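Long-range contacts in BauA (Acinetobacter baumannii, PDB 6HCP), which takes up iron across the outer membrane as ferric preacinetobactin, acting as a TonB-dependent receptor: residues V83-D88 and Q608-A613; S627-A632 and L651-A656; N672-T677 and T697-V702. All blocks are in the same frame, centred on the assembly; numbering follows the deposited sequence.

Interaction 1. Residues V83-D88 and Q608-A613; sequences VIAATD and QAKLGA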
loop_
_atom_site.group_PDB
_atom_site.type_symbol
_atom_site.label_atom_id
_atom_site.label_comp_id
_atom_site.label_asym_id
_atom_site.label_seq_id
_atom_site.Cartn_x
_atom_site.Cartn_y
_atom_site.Cartn_z
ATOM N N VAL A 83 23.691 5.024 -1.580
ATOM C CA VAL A 83 24.468 5.260 -0.390
ATOM C C VAL A 83 24.535 6.757 -0.079
ATOM O O VAL A 83 24.356 7.165 1.065
ATOM C CB VAL A 83 25.887 4.667 -0.510
ATOM C CG1 VAL A 83 26.665 4.885 0.768
ATOM C CG2 VAL A 83 25.866 3.190 -0.875
ATOM N N ILE A 84 24.976 7.566 -1.052
ATOM C CA ILE A 84 25.443 8.924 -0.722
ATOM C C ILE A 84 24.306 9.956 -0.745
ATOM O O ILE A 84 24.462 11.034 -0.159
ATOM C CB ILE A 84 26.607 9.360 -1.633
ATOM C CG1 ILE A 84 26.162 9.529 -3.089
ATOM C CG2 ILE A 84 27.759 8.381 -1.473
ATOM C CD1 ILE A 84 27.237 10.124 -3.995
ATOM N N ALA A 85 23.206 9.682 -1.445
ATOM C CA ALA A 85 22.156 10.684 -1.623
ATOM C C ALA A 85 21.062 10.555 -0.554
ATOM O O ALA A 85 20.243 11.442 -0.415
ATOM C CB ALA A 85 21.551 10.593 -3.005
ATOM N N ALA A 86 20.991 9.421 0.136
ATOM C CA ALA A 86 19.785 9.130 0.941
ATOM C C ALA A 86 19.596 10.200 2.032
ATOM O O ALA A 86 18.501 10.683 2.237
ATOM C CB ALA A 86 19.871 7.738 1.515
ATOM N N THR A 87 20.668 10.576 2.730
ATOM C CA THR A 87 20.558 11.481 3.866
ATOM C C THR A 87 21.296 12.808 3.662
ATOM O O THR A 87 21.332 13.626 4.577
ATOM C CB THR A 87 21.055 10.803 5.154
ATOM O OG1 THR A 87 22.404 10.344 4.998
ATOM C CG2 THR A 87 20.148 9.651 5.521
ATOM N N ASP A 88 22.008 12.974 2.541
ATOM C CA ASP A 88 22.899 14.132 2.400
ATOM C C ASP A 88 22.181 15.229 1.626
ATOM O O ASP A 88 21.914 15.097 0.433
ATOM C CB ASP A 88 24.197 13.735 1.698
ATOM C CG ASP A 88 25.264 14.819 1.703
ATOM O OD1 ASP A 88 24.901 16.017 1.808
ATOM O OD2 ASP A 88 26.435 14.448 1.536
ATOM N N GLN A 608 16.514 21.493 0.187
ATOM C CA GLN A 608 16.419 20.068 0.502
ATOM C C GLN A 608 16.384 19.888 2.013
ATOM O O GLN A 608 17.084 20.578 2.758
ATOM C CB GLN A 608 17.609 19.277 -0.034
ATOM C CG GLN A 608 17.738 19.255 -1.542
ATOM C CD GLN A 608 18.650 18.122 -1.962
ATOM O OE1 GLN A 608 18.713 17.094 -1.307
ATOM N NE2 GLN A 608 19.554 18.410 -2.872
ATOM N N ALA A 609 15.581 18.919 2.446
ATOM C CA ALA A 609 15.561 18.466 3.820
ATOM C C ALA A 609 15.475 16.941 3.817
ATOM O O ALA A 609 14.618 16.364 3.127
ATOM C CB ALA A 609 14.374 19.049 4.540
ATOM N N LYS A 610 16.451 16.306 4.463
ATOM C CA LYS A 610 16.522 14.867 4.507
ATOM C C LYS A 610 16.737 14.439 5.956
ATOM O O LYS A 610 17.540 15.023 6.658
ATOM C CB LYS A 610 17.660 14.359 3.620
ATOM C CG LYS A 610 17.432 14.527 2.127
ATOM C CD LYS A 610 18.630 14.148 1.268
ATOM C CE LYS A 610 18.335 14.315 -0.206
ATOM N NZ LYS A 610 19.533 14.070 -1.038
ATOM N N LEU A 611 16.088 13.338 6.343
ATOM C CA LEU A 611 16.306 12.767 7.661
ATOM C C LEU A 611 16.098 11.258 7.590
ATOM O O LEU A 611 15.073 10.790 7.105
ATOM C CB LEU A 611 15.338 13.399 8.665
ATOM C CG LEU A 611 15.482 12.908 10.105
ATOM C CD1 LEU A 611 16.894 13.139 10.600
ATOM C CD2 LEU A 611 14.480 13.606 11.013
ATOM N N GLY A 612 17.104 10.528 8.067
ATOM C CA GLY A 612 17.024 9.101 8.246
ATOM C C GLY A 612 17.218 8.767 9.720
ATOM O O GLY A 612 18.115 9.295 10.382
ATOM N N ALA A 613 16.266 8.019 10.277
ATOM C CA ALA A 613 16.285 7.681 11.684
ATOM C C ALA A 613 16.170 6.168 11.809
ATOM O O ALA A 613 15.507 5.524 10.979
ATOM C CB ALA A 613 15.155 8.373 12.421
#
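Two residues on from Q608, K610 reaches out of the barrel wall and places its NZ between A85 O and D88 O. Here the plug domain of a TonB-dependent receptor meets the inside of its beta-barrel: V83-D88 holds the last part of a short plug helix and the loop that follows, while Q608-A613 belongs to barrel strand 599-618. NE2 of Q608 makes a weak hydrogen bond to I91 O, also on the plug.

K610 carries most of the contact. Its CG stands anti to its own carbonyl carbon (chi1 -70°), and from there the chain runs fully extended past the loop. CB lies 3.9 Å from T87 O, and CD is 3.6 Å from A85 O. At the tip, NZ donates to A85 O (2.8 Å), approaching in the plane of that carbonyl, and to D88 O (3.0 Å), where it sits 46° above the carbonyl plane. A third hydrogen bond goes to I91 O, so three main-chain oxygens of the plug grip one ammonium group. The carboxylate of D88 is not among them: its OD1 stays 6.4 Å from K610 NZ and pairs instead with K142. The positive charge is therefore probably stabilised in part by these carbonyl dipoles.

L611 points away from the plug. At G612 the strand has only backbone to offer, and the methyl of T87 lies near it, with T87 CG2 4.1 Å from G612 N.

Interaction 2. Residues S627-A632 and L651-A656; sequences SGNINA and LLDVGA. With C8E ((hydroxyethyloxy)tri(ethyloxy)octane), chain B; C8E ((hydroxyethyloxy)tri(ethyloxy)octane), chain C; EDO (1,2-ethanediol), chain K.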
loop_
_atom_site.group_PDB
_atom_site.type_symbol
_atom_site.label_atom_id
_atom_site.label_comp_id
_atom_site.label_asym_id
_atom_site.label_seq_id
_atom_site.Cartn_x
_atom_site.Cartn_y
_atom_site.Cartn_z
ATOM N N SER A 627 13.231 1.651 10.898
ATOM C CA SER A 627 13.867 2.780 10.226
ATOM C C SER A 627 12.824 3.558 9.416
ATOM O O SER A 627 11.888 2.982 8.853
ATOM C CB SER A 627 15.019 2.314 9.366
ATOM O OG SER A 627 14.559 1.686 8.184
ATOM N N GLY A 628 13.105 4.841 9.245
ATOM C CA GLY A 628 12.342 5.688 8.337
ATOM C C GLY A 628 13.229 6.792 7.767
ATOM O O GLY A 628 14.181 7.254 8.409
ATOM N N ASN A 629 12.880 7.212 6.554
ATOM C CA ASN A 629 13.539 8.303 5.861
ATOM C C ASN A 629 12.482 9.221 5.250
ATOM O O ASN A 629 11.477 8.748 4.687
ATOM C CB ASN A 629 14.441 7.786 4.741
ATOM C CG ASN A 629 15.709 7.164 5.268
ATOM O OD1 ASN A 629 15.688 6.006 5.667
ATOM N ND2 ASN A 629 16.814 7.896 5.183
ATOM N N ILE A 630 12.758 10.522 5.320
ATOM C CA ILE A 630 12.035 11.517 4.558
ATOM C C ILE A 630 13.034 12.317 3.717
ATOM O O ILE A 630 14.165 12.553 4.120
ATOM C CB ILE A 630 11.204 12.422 5.491
ATOM C CG1 ILE A 630 10.324 13.390 4.705
ATOM C CG2 ILE A 630 12.095 13.164 6.465
ATOM C CD1 ILE A 630 9.201 14.002 5.523
ATOM N N ASN A 631 12.601 12.662 2.508
ATOM C CA ASN A 631 13.410 13.357 1.524
ATOM C C ASN A 631 12.495 14.379 0.843
ATOM O O ASN A 631 11.622 14.002 0.104
ATOM C CB ASN A 631 14.039 12.344 0.563
ATOM C CG ASN A 631 14.629 12.948 -0.703
ATOM O OD1 ASN A 631 14.858 14.146 -0.781
ATOM N ND2 ASN A 631 14.808 12.133 -1.735
ATOM N N ALA A 632 12.638 15.652 1.215
ATOM C CA ALA A 632 11.791 16.727 0.744
ATOM C C ALA A 632 12.631 17.733 -0.039
ATOM O O ALA A 632 13.603 18.280 0.489
ATOM C CB ALA A 632 11.111 17.409 1.909
ATOM N N LEU A 651 9.405 12.323 -0.469
ATOM C CA LEU A 651 9.380 10.872 -0.532
ATOM C C LEU A 651 9.621 10.296 0.868
ATOM O O LEU A 651 10.444 10.806 1.622
ATOM C CB LEU A 651 10.450 10.399 -1.525
ATOM C CG LEU A 651 10.332 10.991 -2.938
ATOM C CD1 LEU A 651 11.451 10.477 -3.831
ATOM C CD2 LEU A 651 8.980 10.675 -3.568
ATOM N N LEU A 652 8.933 9.183 1.162
ATOM C CA LEU A 652 9.073 8.469 2.406
ATOM C C LEU A 652 9.637 7.085 2.114
ATOM O O LEU A 652 9.214 6.437 1.168
ATOM C CB LEU A 652 7.716 8.319 3.089
ATOM C CG LEU A 652 6.995 9.613 3.458
ATOM C CD1 LEU A 652 5.672 9.277 4.153
ATOM C CD2 LEU A 652 7.848 10.494 4.335
ATOM N N ASP A 653 10.479 6.603 3.032
ATOM C CA ASP A 653 10.953 5.235 3.013
ATOM C C ASP A 653 10.781 4.658 4.430
ATOM O O ASP A 653 10.908 5.370 5.411
ATOM C CB ASP A 653 12.418 5.144 2.557
ATOM C CG ASP A 653 12.785 6.062 1.400
ATOM O OD1 ASP A 653 12.126 5.968 0.323
ATOM O OD2 ASP A 653 13.795 6.805 1.555
ATOM N N VAL A 654 10.604 3.344 4.518
ATOM C CA VAL A 654 10.563 2.675 5.827
ATOM C C VAL A 654 11.324 1.361 5.740
ATOM O O VAL A 654 11.430 0.748 4.691
ATOM C CB VAL A 654 9.116 2.426 6.288
ATOM C CG1 VAL A 654 8.421 3.729 6.630
ATOM C CG2 VAL A 654 8.333 1.631 5.256
ATOM N N GLY A 655 11.756 0.879 6.907
ATOM C CA GLY A 655 12.420 -0.394 6.946
ATOM C C GLY A 655 12.351 -1.037 8.319
ATOM O O GLY A 655 12.088 -0.372 9.310
ATOM N N ALA A 656 12.698 -2.321 8.353
ATOM C CA ALA A 656 12.906 -3.026 9.605
ATOM C C ALA A 656 14.076 -3.992 9.427
ATOM O O ALA A 656 14.296 -4.560 8.339
ATOM C CB ALA A 656 11.634 -3.738 10.029
HETATM C C1 C8E B . 7.103 6.280 8.139
HETATM C C2 C8E B . 8.152 7.190 8.746
HETATM C C3 C8E B . 8.944 7.827 7.624
HETATM C C4 C8E B . 9.603 9.137 8.040
HETATM C C5 C8E B . 10.531 8.982 9.224
HETATM C C6 C8E B . 11.713 9.927 9.135
HETATM C C7 C8E B . 12.392 10.109 10.489
HETATM C C8 C8E B . 11.631 9.365 11.588
HETATM C C1 C8E C . 20.883 25.838 7.280
HETATM C C2 C8E C . 19.380 25.893 7.170
HETATM C C3 C8E C . 18.897 25.564 5.761
HETATM C C4 C8E C . 17.369 25.568 5.724
HETATM C C5 C8E C . 16.812 25.078 4.392
HETATM C C6 C8E C . 15.381 24.567 4.535
HETATM C C7 C8E C . 14.945 23.804 3.289
HETATM C C8 C8E C . 13.739 22.882 3.530
HETATM O O9 C8E C . 12.920 22.778 2.372
HETATM C C10 C8E C . 12.425 21.478 2.018
HETATM C C11 C8E C . 11.603 21.516 0.740
HETATM O O12 C8E C . 10.193 21.611 0.954
HETATM C C13 C8E C . 9.617 22.803 0.338
HETATM C C14 C8E C . 8.667 22.499 -0.844
HETATM O O15 C8E C . 8.656 23.467 -1.940
HETATM C C16 C8E C . 8.037 22.954 -3.168
HETATM C C17 C8E C . 8.074 23.887 -4.420
HETATM O O18 C8E C . 7.189 23.287 -5.422
HETATM C C1 EDO K . 16.967 -2.579 6.965
HETATM O O1 EDO K . 18.378 -2.393 7.348
HETATM C C2 EDO K . 16.138 -1.514 7.711
HETATM O O2 EDO K . 16.485 -0.189 7.253
#
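N629 and D653 face each other on one side of a beta hairpin in the barrel wall, their side chains crossing obliquely with amide and carboxylate planes 47° apart. D653 OD2 rests 3.4 Å from N629 CB. The other oxygen, D653 OD1, accepts a hydrogen bond from the backbone N of N675, which ties this carboxylate to the loop that follows strand 665-674. S627, N631 and L651 lie on the same face, turned to the barrel interior. S627 OG sits between its own backbone N and carbonyl carbon (chi1 75°) and shares a hydrogen bond of 2.8 Å with O2 of a bound ethanediol, probably from the crystallisation liquor.

On the opposite face I630 and L652 lie side by side and point the same way, with L652 CD2 3.8 Å from I630 CG1. Both continue into a subunit interface, I630 packing on F186 and L652 on Y180 of the second subunit. A detergent chain runs over the same face beside V654, and its C6 lies 3.7 Å from G628 O, where the strand presents no side chain.

Between the two faces, six antiparallel backbone hydrogen bonds join the strands at S627-G655, N629-D653 and N631-L651. At the non-hydrogen-bonded pairs G628-V654 and I630-L652 the strands make CA-H...O contacts, such as G628 CA to D653 O at 3.3 Å. Backbone bonds thus hold the strands together, while the inner face is mainly polar and the outer one apolar, as befits a membrane barrel.

Interaction 3. Residues N672-T677 and T697-V702; sequences NIYNLT and TYMLSV. With C8E ((hydroxyethyloxy)tri(ethyloxy)octane), chain D; EDO (1,2-ethanediol), chain K.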
loop_
_atom_site.group_PDB
_atom_site.type_symbol
_atom_site.label_atom_id
_atom_site.label_comp_id
_atom_site.label_asym_id
_atom_site.label_seq_id
_atom_site.Cartn_x
_atom_site.Cartn_y
_atom_site.Cartn_z
ATOM N N ASN A 672 12.942 -3.351 3.387
ATOM C CA ASN A 672 12.902 -1.918 3.072
ATOM C C ASN A 672 11.849 -1.669 1.990
ATOM O O ASN A 672 11.704 -2.466 1.067
ATOM C CB ASN A 672 14.243 -1.383 2.561
ATOM C CG ASN A 672 15.315 -1.390 3.614
ATOM O OD1 ASN A 672 15.910 -2.446 3.875
ATOM N ND2 ASN A 672 15.333 -0.323 4.392
ATOM N N ILE A 673 11.099 -0.576 2.163
ATOM C CA ILE A 673 10.250 -0.035 1.135
ATOM C C ILE A 673 10.731 1.388 0.859
ATOM O O ILE A 673 10.731 2.215 1.748
ATOM C CB ILE A 673 8.753 -0.030 1.534
ATOM C CG1 ILE A 673 8.286 -1.400 2.038
ATOM C CG2 ILE A 673 7.911 0.452 0.358
ATOM C CD1 ILE A 673 6.851 -1.411 2.528
ATOM N N TYR A 674 11.082 1.648 -0.403
ATOM C CA TYR A 674 11.456 2.978 -0.857
ATOM C C TYR A 674 10.282 3.587 -1.635
ATOM O O TYR A 674 9.628 2.884 -2.405
ATOM C CB TYR A 674 12.738 2.862 -1.692
ATOM C CG TYR A 674 13.962 2.547 -0.868
ATOM C CD1 TYR A 674 14.572 3.525 -0.102
ATOM C CD2 TYR A 674 14.446 1.251 -0.761
ATOM C CE1 TYR A 674 15.607 3.225 0.765
ATOM C CE2 TYR A 674 15.522 0.945 0.059
ATOM C CZ TYR A 674 16.096 1.932 0.838
ATOM O OH TYR A 674 17.163 1.675 1.651
ATOM N N ASN A 675 10.165 4.911 -1.590
ATOM C CA ASN A 675 9.044 5.643 -2.160
ATOM C C ASN A 675 7.734 4.942 -1.747
ATOM O O ASN A 675 6.943 4.505 -2.577
ATOM C CB ASN A 675 9.163 5.803 -3.676
ATOM C CG ASN A 675 8.133 6.765 -4.223
ATOM O OD1 ASN A 675 7.426 7.410 -3.448
ATOM N ND2 ASN A 675 8.027 6.859 -5.543
ATOM N N LEU A 676 7.518 4.851 -0.440
ATOM C CA LEU A 676 6.406 4.047 0.073
ATOM C C LEU A 676 5.050 4.630 -0.343
ATOM O O LEU A 676 4.091 3.865 -0.484
ATOM C CB LEU A 676 6.546 3.868 1.583
ATOM C CG LEU A 676 6.066 4.980 2.500
ATOM C CD1 LEU A 676 4.631 4.733 2.930
ATOM C CD2 LEU A 676 6.963 5.046 3.734
ATOM N N THR A 677 4.970 5.941 -0.602
ATOM C CA THR A 677 3.696 6.534 -1.059
ATOM C C THR A 677 3.498 6.377 -2.566
ATOM O O THR A 677 2.401 6.643 -3.066
ATOM C CB THR A 677 3.553 8.010 -0.672
ATOM O OG1 THR A 677 4.423 8.804 -1.484
ATOM C CG2 THR A 677 3.797 8.267 0.798
ATOM N N THR A 697 9.288 0.562 -4.140
ATOM C CA THR A 697 10.191 -0.535 -4.404
ATOM C C THR A 697 10.388 -1.292 -3.081
ATOM O O THR A 697 10.710 -0.687 -2.055
ATOM C CB THR A 697 11.537 -0.042 -4.981
ATOM O OG1 THR A 697 11.335 0.617 -6.233
ATOM C CG2 THR A 697 12.522 -1.163 -5.187
ATOM N N TYR A 698 10.177 -2.617 -3.129
ATOM C CA TYR A 698 10.343 -3.497 -1.950
ATOM C C TYR A 698 11.697 -4.208 -2.047
ATOM O O TYR A 698 12.065 -4.681 -3.117
ATOM C CB TYR A 698 9.210 -4.531 -1.874
ATOM C CG TYR A 698 7.790 -3.998 -1.862
ATOM C CD1 TYR A 698 7.151 -3.609 -3.031
ATOM C CD2 TYR A 698 7.048 -3.955 -0.694
ATOM C CE1 TYR A 698 5.845 -3.135 -3.029
ATOM C CE2 TYR A 698 5.763 -3.432 -0.666
ATOM C CZ TYR A 698 5.141 -3.073 -1.846
ATOM O OH TYR A 698 3.834 -2.658 -1.865
ATOM N N MET A 699 12.432 -4.276 -0.934
ATOM C CA MET A 699 13.714 -4.992 -0.881
ATOM C C MET A 699 13.769 -5.872 0.372
ATOM O O MET A 699 13.459 -5.410 1.478
ATOM C CB MET A 699 14.897 -4.020 -0.853
ATOM C CG MET A 699 14.997 -3.130 -2.107
ATOM S SD MET A 699 16.530 -2.182 -2.075
ATOM C CE MET A 699 16.263 -0.993 -3.397
ATOM N N LEU A 700 14.165 -7.137 0.178
ATOM C CA LEU A 700 14.412 -8.064 1.292
ATOM C C LEU A 700 15.829 -8.623 1.193
ATOM O O LEU A 700 16.277 -8.943 0.104
ATOM C CB LEU A 700 13.405 -9.212 1.232
ATOM C CG LEU A 700 11.929 -8.804 1.288
ATOM C CD1 LEU A 700 11.030 -9.988 0.951
ATOM C CD2 LEU A 700 11.574 -8.220 2.643
ATOM N N SER A 701 16.470 -8.823 2.349
ATOM C CA SER A 701 17.697 -9.572 2.371
ATOM C C SER A 701 17.811 -10.378 3.664
ATOM O O SER A 701 17.310 -9.973 4.711
ATOM C CB SER A 701 18.918 -8.698 2.151
ATOM O OG SER A 701 19.171 -7.841 3.241
ATOM N N VAL A 702 18.584 -11.467 3.569
ATOM C CA VAL A 702 18.931 -12.315 4.699
ATOM C C VAL A 702 20.421 -12.646 4.605
ATOM O O VAL A 702 20.873 -13.092 3.557
ATOM C CB VAL A 702 18.091 -13.605 4.697
ATOM C CG1 VAL A 702 18.497 -14.537 5.827
ATOM C CG2 VAL A 702 16.604 -13.298 4.753
HETATM C C2 C8E D . 2.443 0.663 4.329
HETATM C C3 C8E D . 1.094 0.572 3.614
HETATM C C4 C8E D . 0.948 1.642 2.523
HETATM C C5 C8E D . -0.352 1.499 1.717
HETATM C C6 C8E D . -0.406 0.301 0.764
HETATM C C7 C8E D . 0.813 0.253 -0.147
HETATM C C8 C8E D . 1.892 -0.669 0.423
HETATM O O9 C8E D . 1.252 -1.806 1.003
HETATM C C10 C8E D . 2.177 -2.782 1.468
HETATM C C11 C8E D . 1.677 -3.329 2.797
HETATM O O12 C8E D . 2.738 -3.292 3.755
HETATM C C13 C8E D . 2.302 -3.624 5.078
HETATM C C14 C8E D . 3.300 -4.548 5.779
HETATM O O15 C8E D . 4.620 -4.356 5.254
HETATM C C16 C8E D . 5.074 -5.393 4.375
HETATM C C17 C8E D . 6.600 -5.499 4.408
HETATM O O18 C8E D . 7.058 -6.223 3.260
HETATM C C19 C8E D . 8.479 -6.246 3.163
HETATM C C20 C8E D . 8.931 -5.799 1.774
HETATM C C1 EDO K . 16.967 -2.579 6.965
HETATM O O1 EDO K . 18.378 -2.393 7.348
HETATM C C2 EDO K . 16.138 -1.514 7.711
HETATM O O2 EDO K . 16.485 -0.189 7.253
#
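Y674 and M699 pack against each other on the inner face of the barrel where strands 665-674 and 697-705 pair, their side chains at about a right angle. The extended thioether brings M699 CE to 3.9 Å from Y674 CD2, and SD lies 5.1 Å from the centre of the Y674 ring, obliquely placed: a Met-aromatic contact. Y674 OH bonds to K75 O of the plug, which anchors the ring at its far end.

The tight part is N672-Y674 against T697-M699, knitted by four antiparallel backbone hydrogen bonds, among them M699 N to N672 O at 2.8 Å. Pairing with 697-702, which belongs to the predicted TonB C-terminal box, ends at Y674; N675 then takes a left-handed backbone conformation (phi 46°, psi 59°).

The outer side, at Y698 and L700, is lined instead by detergent and another subunit. There I673 CD1 lies 3.9 Å from Y698 CE2, the two side chains side by side. A C8E molecule meets the Y698 ring at its edge, C20 lying 3.6 Å from Y698 CD2, and Y698 also packs on L676 of the third subunit. Inside, the polar ends of N672 and Y674 find partners: N672 ND2 donates to O2 of the same ethanediol that S627 OG binds (3.1 Å), while OD1 accepts from Q76 of the plug. The seam thus combines a backbone-bonded core with a largely apolar exterior and an inner face hydrogen-bonded to the plug.

How the interactions relate
The three contacts follow one another along the chain and round one side of the barrel, using five neighbouring barrel strands from 599-618 to 697-705. Interaction 1 joins plug to wall; interaction 2, its centre 9 Å away, pairs the next two strands; interaction 3, a further 10 Å on, pairs the last two. Probable backbone hydrogen bonds link neighbours directly: A613 N to G628 O between interactions 1 and 2, V654 O to I673 N between 2 and 3. Interactions 1 and 3 do not touch. Strand 697-705 also pairs with 173-181, which closes the barrel, so this wall sector holds the plug, the closing seam and surfaces packed on other subunits.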